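Local coordinates for protein Lys-gingipain W83 (Porphyromonas gingivalis, PDB 6I9A) that cleaves proteins after lysine as a secreted, calcium-binding cysteine endopeptidase of family C25, and may act as a virulence factor in periodontal disease, at residues A388-I402 / T411-M424. Numbering follows the deposited sequence. Where two conformers were deposited one is given.
Sequences ASYSIQASAGSYVAI and TGVANASGVATVSM
Gly-418 O accepts a hydrogen bond from Ala-394 N (3.0 Å) and a CA-H...O contact from Gln-393 CA. The loop carrying Gly-418 is a type I turn fixed by Asn-415. Its OD1 accepts from Ser-417 N, as an Asx turn, and from Val-419 N, the two donors coming from opposite faces of the amide plane. Beyond the turn, strand 419-424 runs antiparallel to strand 389-394. Val-422 N to Tyr-390 O is 2.8 Å, with the donor nearly along the C=O axis. Strand 411-413 pairs in turn with strand 399-402, where Val-400 N gives a nearly straight bond (171°) to Gly-412 O. These strands belong to the antiparallel sheet of the C-terminal immunoglobulin-like domain, away from the catalytic and metal sites. Ser-423 N hydrogen-bonds to Thr-411 O, which joins strand 407-413 to strand 419-424. On one face, Val-422 is wedged among branched side chains. Its CG1, anti to the backbone N (chi1 180°), meets Ile-402 CD1 at 3.8 Å, while its CG2 meets Val-400 CG1. Val-400 CG2 rests on Ala-420 CB at 3.7 Å. Met-424 is bent at chi2 and chi3 and sets SD 3.7 Å from Tyr-390 CE2, a Met-aromatic contact at the ring edge. The Tyr-390 hydroxyl hydrogen-bonds to Pro-384 O. On the other face, the Tyr-399 side chain slants across Thr-411 and crosses Val-413 at about a right angle, with CD1 3.7 Å from Val-413 CG2. Its hydroxyl reaches the backbone of Val-14 and Gly-39, tying this domain to the N-terminal part of the chain.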
ATOM      1  N   ALA A 388      24.887  21.518  -7.653  1.00 16.06           N
ATOM      2  CA  ALA A 388      23.456  21.635  -7.427  1.00 15.86           C
ATOM      3  C   ALA A 388      22.701  20.434  -7.987  1.00 14.93           C
ATOM      4  O   ALA A 388      21.573  20.173  -7.530  1.00 15.06           O
ATOM      5  CB  ALA A 388      22.923  22.919  -8.071  1.00 17.46           C
ATOM      6  N   SER A 389      23.276  19.742  -8.958  1.00 14.68           N
ATOM      7  CA  SER A 389      22.607  18.562  -9.525  1.00 13.82           C
ATOM      8  C   SER A 389      23.605  17.681 -10.173  1.00 13.79           C
ATOM      9  O   SER A 389      24.737  18.122 -10.473  1.00 14.81           O
ATOM     10  CB  SER A 389      21.529  18.985 -10.521  1.00 16.42           C
ATOM     11  OG  SER A 389      22.082  19.623 -11.663  1.00 18.56           O
ATOM     12  N   TYR A 390      23.201  16.425 -10.451  1.00 13.92           N
ATOM     13  CA  TYR A 390      23.961  15.468 -11.225  1.00 13.58           C
ATOM     14  C   TYR A 390      23.051  14.791 -12.209  1.00 13.51           C
ATOM     15  O   TYR A 390      21.897  14.527 -11.887  1.00 14.24           O
ATOM     16  CB  TYR A 390      24.611  14.361 -10.384  1.00 14.83           C
ATOM     17  CG  TYR A 390      25.487  14.853  -9.257  1.00 14.11           C
ATOM     18  CD1 TYR A 390      26.798  15.268  -9.492  1.00 14.24           C
ATOM     19  CD2 TYR A 390      25.016  14.888  -7.951  1.00 14.12           C
ATOM     20  CE1 TYR A 390      27.606  15.723  -8.454  1.00 14.81           C
ATOM     21  CE2 TYR A 390      25.820  15.313  -6.898  1.00 14.55           C
ATOM     22  CZ  TYR A 390      27.118  15.732  -7.153  1.00 14.12           C
ATOM     23  OH  TYR A 390      27.872  16.197  -6.097  1.00 16.01           O
ATOM     24  N   SER A 391      23.552  14.411 -13.371  1.00 14.25           N
ATOM     25  CA  SER A 391      22.789  13.584 -14.318  1.00 14.56           C
ATOM     26  C   SER A 391      23.138  12.137 -14.062  1.00 14.02           C
ATOM     27  O   SER A 391      24.301  11.759 -13.928  1.00 14.70           O
ATOM     28  CB  SER A 391      23.124  13.989 -15.754  1.00 16.81           C
ATOM     29  OG  SER A 391      24.517  13.909 -16.027  1.00 25.11           O
ATOM     30  N   ILE A 392      22.083  11.290 -14.008  1.00 14.24           N
ATOM     31  CA  ILE A 392      22.194   9.860 -13.839  1.00 13.57           C
ATOM     32  C   ILE A 392      21.248   9.270 -14.877  1.00 13.24           C
ATOM     33  O   ILE A 392      20.130   9.755 -14.978  1.00 14.63           O
ATOM     34  CB  ILE A 392      21.935   9.394 -12.373  1.00 14.68           C
ATOM     35  CG1 ILE A 392      23.078   9.948 -11.462  1.00 19.03           C
ATOM     36  CG2 ILE A 392      21.848   7.900 -12.336  1.00 17.38           C
ATOM     37  CD1 ILE A 392      23.080   9.571  -9.986  1.00 20.88           C
ATOM     38  N   GLN A 393      21.690   8.275 -15.648  1.00 13.04           N
ATOM     39  CA  GLN A 393      20.782   7.748 -16.646  0.51 13.82           C
ATOM     40  C   GLN A 393      20.136   6.462 -16.136  1.00 13.67           C
ATOM     41  O   GLN A 393      20.769   5.643 -15.483  1.00 13.23           O
ATOM     42  CB  GLN A 393      21.476   7.584 -17.992  0.51 14.27           C
ATOM     43  CG  GLN A 393      22.015   8.925 -18.534  0.51 13.32           C
ATOM     44  CD  GLN A 393      23.292   9.370 -17.850  0.51 12.68           C
ATOM     45  OE1 GLN A 393      24.121   8.547 -17.433  0.51 12.52           O
ATOM     46  NE2 GLN A 393      23.487  10.683 -17.744  0.51 15.01           N
ATOM     47  N   ALA A 394      18.848   6.317 -16.460  1.00 12.57           N
ATOM     48  CA  ALA A 394      18.058   5.156 -16.062  1.00 12.85           C
ATOM     49  C   ALA A 394      16.839   5.099 -16.944  1.00 12.41           C
ATOM     50  O   ALA A 394      16.481   6.096 -17.562  1.00 13.20           O
ATOM     51  CB  ALA A 394      17.668   5.229 -14.589  1.00 13.41           C
ATOM     52  N   SER A 395      16.178   3.939 -17.008  1.00 12.62           N
ATOM     53  CA  SER A 395      15.009   3.868 -17.871  1.00 12.45           C
ATOM     54  C   SER A 395      13.991   4.948 -17.540  1.00 11.51           C
ATOM     55  O   SER A 395      13.801   5.302 -16.356  1.00 11.24           O
ATOM     56  CB  SER A 395      14.339   2.495 -17.862  1.00 12.46           C
ATOM     57  OG  SER A 395      13.733   2.249 -16.597  1.00 11.53           O
ATOM     58  N   ALA A 396      13.308   5.448 -18.565  1.00 12.46           N
ATOM     59  CA  ALA A 396      12.327   6.516 -18.403  1.00 12.44           C
ATOM     60  C   ALA A 396      11.345   6.204 -17.267  1.00 12.74           C
ATOM     61  O   ALA A 396      10.724   5.157 -17.237  1.00 13.25           O
ATOM     62  CB  ALA A 396      11.575   6.734 -19.701  1.00 14.80           C
ATOM     63  N   GLY A 397      11.187   7.170 -16.374  1.00 12.59           N
ATOM     64  CA  GLY A 397      10.275   7.026 -15.249  1.00 12.74           C
ATOM     65  C   GLY A 397      10.923   6.548 -13.980  1.00 11.41           C
ATOM     66  O   GLY A 397      10.298   6.588 -12.926  1.00 11.90           O
ATOM     67  N   SER A 398      12.182   6.048 -14.059  1.00 10.73           N
ATOM     68  CA  SER A 398      12.849   5.604 -12.848  1.00  9.94           C
ATOM     69  C   SER A 398      13.137   6.759 -11.915  1.00 10.35           C
ATOM     70  O   SER A 398      13.385   7.898 -12.358  1.00 11.52           O
ATOM     71  CB  SER A 398      14.188   4.954 -13.194  1.00 11.55           C
ATOM     72  OG  SER A 398      14.008   3.781 -13.989  1.00 11.07           O
ATOM     73  N   TYR A 399      13.117   6.480 -10.618  1.00 10.20           N
ATOM     74  CA  TYR A 399      13.369   7.468  -9.560  1.00  9.79           C
ATOM     75  C   TYR A 399      14.733   7.182  -8.963  1.00  9.94           C
ATOM     76  O   TYR A 399      14.999   6.071  -8.482  1.00 11.09           O
ATOM     77  CB  TYR A 399      12.245   7.359  -8.545  1.00 10.50           C
ATOM     78  CG  TYR A 399      12.239   8.399  -7.450  1.00  9.88           C
ATOM     79  CD1 TYR A 399      12.257   9.774  -7.747  1.00 11.78           C
ATOM     80  CD2 TYR A 399      12.067   8.030  -6.117  1.00 11.15           C
ATOM     81  CE1 TYR A 399      12.118  10.731  -6.736  1.00 11.59           C
ATOM     82  CE2 TYR A 399      11.941   8.976  -5.107  1.00 10.72           C
ATOM     83  CZ  TYR A 399      11.951  10.320  -5.426  1.00 10.41           C
ATOM     84  OH  TYR A 399      11.771  11.238  -4.422  1.00 11.33           O
ATOM     85  N   VAL A 400      15.591   8.223  -9.011  1.00 10.04           N
ATOM     86  CA  VAL A 400      16.976   8.107  -8.562  1.00 10.29           C
ATOM     87  C   VAL A 400      17.180   8.898  -7.290  1.00  9.59           C
ATOM     88  O   VAL A 400      16.783  10.065  -7.232  1.00 10.46           O
ATOM     89  CB  VAL A 400      17.916   8.603  -9.686  1.00 11.05           C
ATOM     90  CG1 VAL A 400      19.380   8.428  -9.276  1.00 12.36           C
ATOM     91  CG2 VAL A 400      17.640   7.894 -11.023  1.00 12.10           C
ATOM     92  N   ALA A 401      17.863   8.309  -6.314  1.00  9.74           N
ATOM     93  CA  ALA A 401      18.092   8.966  -5.025  1.00 10.22           C
ATOM     94  C   ALA A 401      19.530   8.812  -4.650  1.00  9.76           C
ATOM     95  O   ALA A 401      20.081   7.706  -4.682  1.00 10.80           O
ATOM     96  CB  ALA A 401      17.210   8.350  -3.930  1.00 10.79           C
ATOM     97  N   ILE A 402      20.153   9.913  -4.188  1.00 10.29           N
ATOM     98  CA  ILE A 402      21.511   9.919  -3.671  1.00 10.23           C
ATOM     99  C   ILE A 402      21.438  10.198  -2.175  1.00  9.93           C
ATOM    100  O   ILE A 402      20.811  11.171  -1.770  1.00 11.16           O
ATOM    101  CB  ILE A 402      22.392  10.943  -4.397  1.00 11.92           C
ATOM    102  CG1 ILE A 402      22.496  10.602  -5.904  1.00 12.02           C
ATOM    103  CG2 ILE A 402      23.799  11.007  -3.739  1.00 13.31           C
ATOM    104  CD1 ILE A 402      23.258  11.668  -6.709  1.00 14.35           C
ATOM    105  N   THR A 411      17.226  13.858  -5.284  1.00 10.40           N
ATOM    106  CA  THR A 411      16.392  12.943  -6.077  1.00 10.91           C
ATOM    107  C   THR A 411      16.153  13.488  -7.465  1.00 11.05           C
ATOM    108  O   THR A 411      16.179  14.717  -7.681  1.00 11.74           O
ATOM    109  CB  THR A 411      15.021  12.691  -5.410  1.00 11.16           C
ATOM    110  OG1 THR A 411      14.214  13.869  -5.455  1.00 12.27           O
ATOM    111  CG2 THR A 411      15.119  12.204  -3.978  1.00 12.37           C
ATOM    112  N   GLY A 412      15.801  12.600  -8.402  1.00 10.64           N
ATOM    113  CA  GLY A 412      15.337  13.015  -9.703  1.00 11.73           C
ATOM    114  C   GLY A 412      14.637  11.876 -10.384  1.00 10.97           C
ATOM    115  O   GLY A 412      14.938  10.712 -10.135  1.00 11.69           O
ATOM    116  N   VAL A 413      13.759  12.205 -11.317  1.00 11.78           N
ATOM    117  CA  VAL A 413      13.043  11.210 -12.134  1.00 11.55           C
ATOM    118  C   VAL A 413      13.627  11.190 -13.536  1.00 11.57           C
ATOM    119  O   VAL A 413      13.752  12.246 -14.161  1.00 12.58           O
ATOM    120  CB  VAL A 413      11.542  11.540 -12.182  1.00 12.26           C
ATOM    121  CG1 VAL A 413      10.824  10.541 -13.083  1.00 13.81           C
ATOM    122  CG2 VAL A 413      10.938  11.506 -10.778  1.00 15.12           C
ATOM    123  N   ALA A 414      13.978  10.023 -14.044  1.00 10.98           N
ATOM    124  CA  ALA A 414      14.461   9.943 -15.436  1.00 11.90           C
ATOM    125  C   ALA A 414      13.357  10.377 -16.405  1.00 12.44           C
ATOM    126  O   ALA A 414      12.227   9.871 -16.359  1.00 12.38           O
ATOM    127  CB  ALA A 414      14.907   8.535 -15.755  1.00 12.34           C
ATOM    128  N   ASN A 415      13.709  11.272 -17.303  1.00 12.88           N
ATOM    129  CA  ASN A 415      12.778  11.795 -18.291  1.00 13.44           C
ATOM    130  C   ASN A 415      12.554  10.758 -19.415  1.00 14.70           C
ATOM    131  O   ASN A 415      13.071   9.641 -19.354  1.00 14.73           O
ATOM    132  CB  ASN A 415      13.285  13.164 -18.823  1.00 14.88           C
ATOM    133  CG  ASN A 415      14.500  13.078 -19.696  1.00 15.10           C
ATOM    134  OD1 ASN A 415      14.970  12.004 -20.120  1.00 15.10           O
ATOM    135  ND2 ASN A 415      15.068  14.253 -20.004  1.00 16.50           N
ATOM    136  N   ALA A 416      11.788  11.154 -20.458  1.00 15.53           N
ATOM    137  CA  ALA A 416      11.430  10.211 -21.531  1.00 17.42           C
ATOM    138  C   ALA A 416      12.666   9.709 -22.310  1.00 18.72           C
ATOM    139  O   ALA A 416      12.625   8.637 -22.895  1.00 19.04           O
ATOM    140  CB  ALA A 416      10.433  10.848 -22.513  1.00 19.30           C
ATOM    141  N   SER A 417      13.796  10.458 -22.248  1.00 16.26           N
ATOM    142  CA  SER A 417      15.038  10.057 -22.894  1.00 18.51           C
ATOM    143  C   SER A 417      15.978   9.310 -21.953  1.00 16.23           C
ATOM    144  O   SER A 417      17.098   8.983 -22.344  1.00 19.57           O
ATOM    145  CB  SER A 417      15.769  11.268 -23.486  1.00 20.31           C
ATOM    146  OG  SER A 417      14.901  11.975 -24.364  1.00 26.22           O
ATOM    147  N   GLY A 418      15.503   9.002 -20.738  1.00 14.36           N
ATOM    148  CA  GLY A 418      16.287   8.238 -19.775  1.00 14.83           C
ATOM    149  C   GLY A 418      17.313   9.035 -18.988  1.00 13.81           C
ATOM    150  O   GLY A 418      18.246   8.441 -18.443  1.00 15.81           O
ATOM    151  N   VAL A 419      17.121  10.361 -18.858  1.00 13.59           N
ATOM    152  CA  VAL A 419      18.041  11.194 -18.112  1.00 14.62           C
ATOM    153  C   VAL A 419      17.375  11.695 -16.892  1.00 12.56           C
ATOM    154  O   VAL A 419      16.380  12.411 -16.988  1.00 13.65           O
ATOM    155  CB  VAL A 419      18.543  12.383 -18.976  1.00 15.94           C
ATOM    156  CG1 VAL A 419      19.457  13.287 -18.163  1.00 16.71           C
ATOM    157  CG2 VAL A 419      19.267  11.896 -20.222  1.00 17.23           C
ATOM    158  N   ALA A 420      17.924  11.347 -15.711  1.00 12.47           N
ATOM    159  CA  ALA A 420      17.472  11.897 -14.436  1.00 13.25           C
ATOM    160  C   ALA A 420      18.401  13.028 -14.026  1.00 13.18           C
ATOM    161  O   ALA A 420      19.611  12.812 -13.923  1.00 15.88           O
ATOM    162  CB  ALA A 420      17.453  10.826 -13.353  1.00 13.85           C
ATOM    163  N   THR A 421      17.828  14.200 -13.774  1.00 13.24           N
ATOM    164  CA  THR A 421      18.606  15.317 -13.250  1.00 14.29           C
ATOM    165  C   THR A 421      18.308  15.299 -11.744  1.00 13.23           C
ATOM    166  O   THR A 421      17.202  15.612 -11.287  1.00 15.94           O
ATOM    167  CB  THR A 421      18.241  16.639 -13.952  1.00 15.26           C
ATOM    168  OG1 THR A 421      18.511  16.482 -15.339  1.00 17.81           O
ATOM    169  CG2 THR A 421      19.053  17.832 -13.396  1.00 19.78           C
ATOM    170  N   VAL A 422      19.274  14.791 -10.987  1.00 12.43           N
ATOM    171  CA  VAL A 422      19.137  14.621  -9.544  1.00 12.33           C
ATOM    172  C   VAL A 422      19.416  15.949  -8.864  1.00 12.93           C
ATOM    173  O   VAL A 422      20.573  16.429  -8.873  1.00 14.21           O
ATOM    174  CB  VAL A 422      20.080  13.513  -9.034  1.00 12.32           C
ATOM    175  CG1 VAL A 422      19.946  13.334  -7.507  1.00 13.47           C
ATOM    176  CG2 VAL A 422      19.807  12.188  -9.744  1.00 14.52           C
ATOM    177  N   SER A 423      18.397  16.551  -8.318  1.00 12.36           N
ATOM    178  CA  SER A 423      18.478  17.874  -7.672  1.00 13.02           C
ATOM    179  C   SER A 423      18.961  17.670  -6.258  1.00 12.49           C
ATOM    180  O   SER A 423      18.318  16.980  -5.442  1.00 12.76           O
ATOM    181  CB  SER A 423      17.109  18.561  -7.704  1.00 14.63           C
ATOM    182  OG  SER A 423      16.125  17.766  -7.050  1.00 18.03           O
ATOM    183  N   MET A 424      20.095  18.301  -5.932  1.00 13.57           N
ATOM    184  CA  MET A 424      20.724  18.112  -4.638  1.00 14.18           C
ATOM    185  C   MET A 424      20.231  19.114  -3.634  1.00 14.47           C
ATOM    186  O   MET A 424      20.671  20.267  -3.612  1.00 18.33           O
ATOM    187  CB  MET A 424      22.259  18.194  -4.773  1.00 14.84           C
ATOM    188  CG  MET A 424      22.818  17.199  -5.750  1.00 14.46           C
ATOM    189  SD  MET A 424      22.473  15.471  -5.310  1.00 15.05           S
ATOM    190  CE  MET A 424      23.449  15.342  -3.848  1.00 16.46           C
TER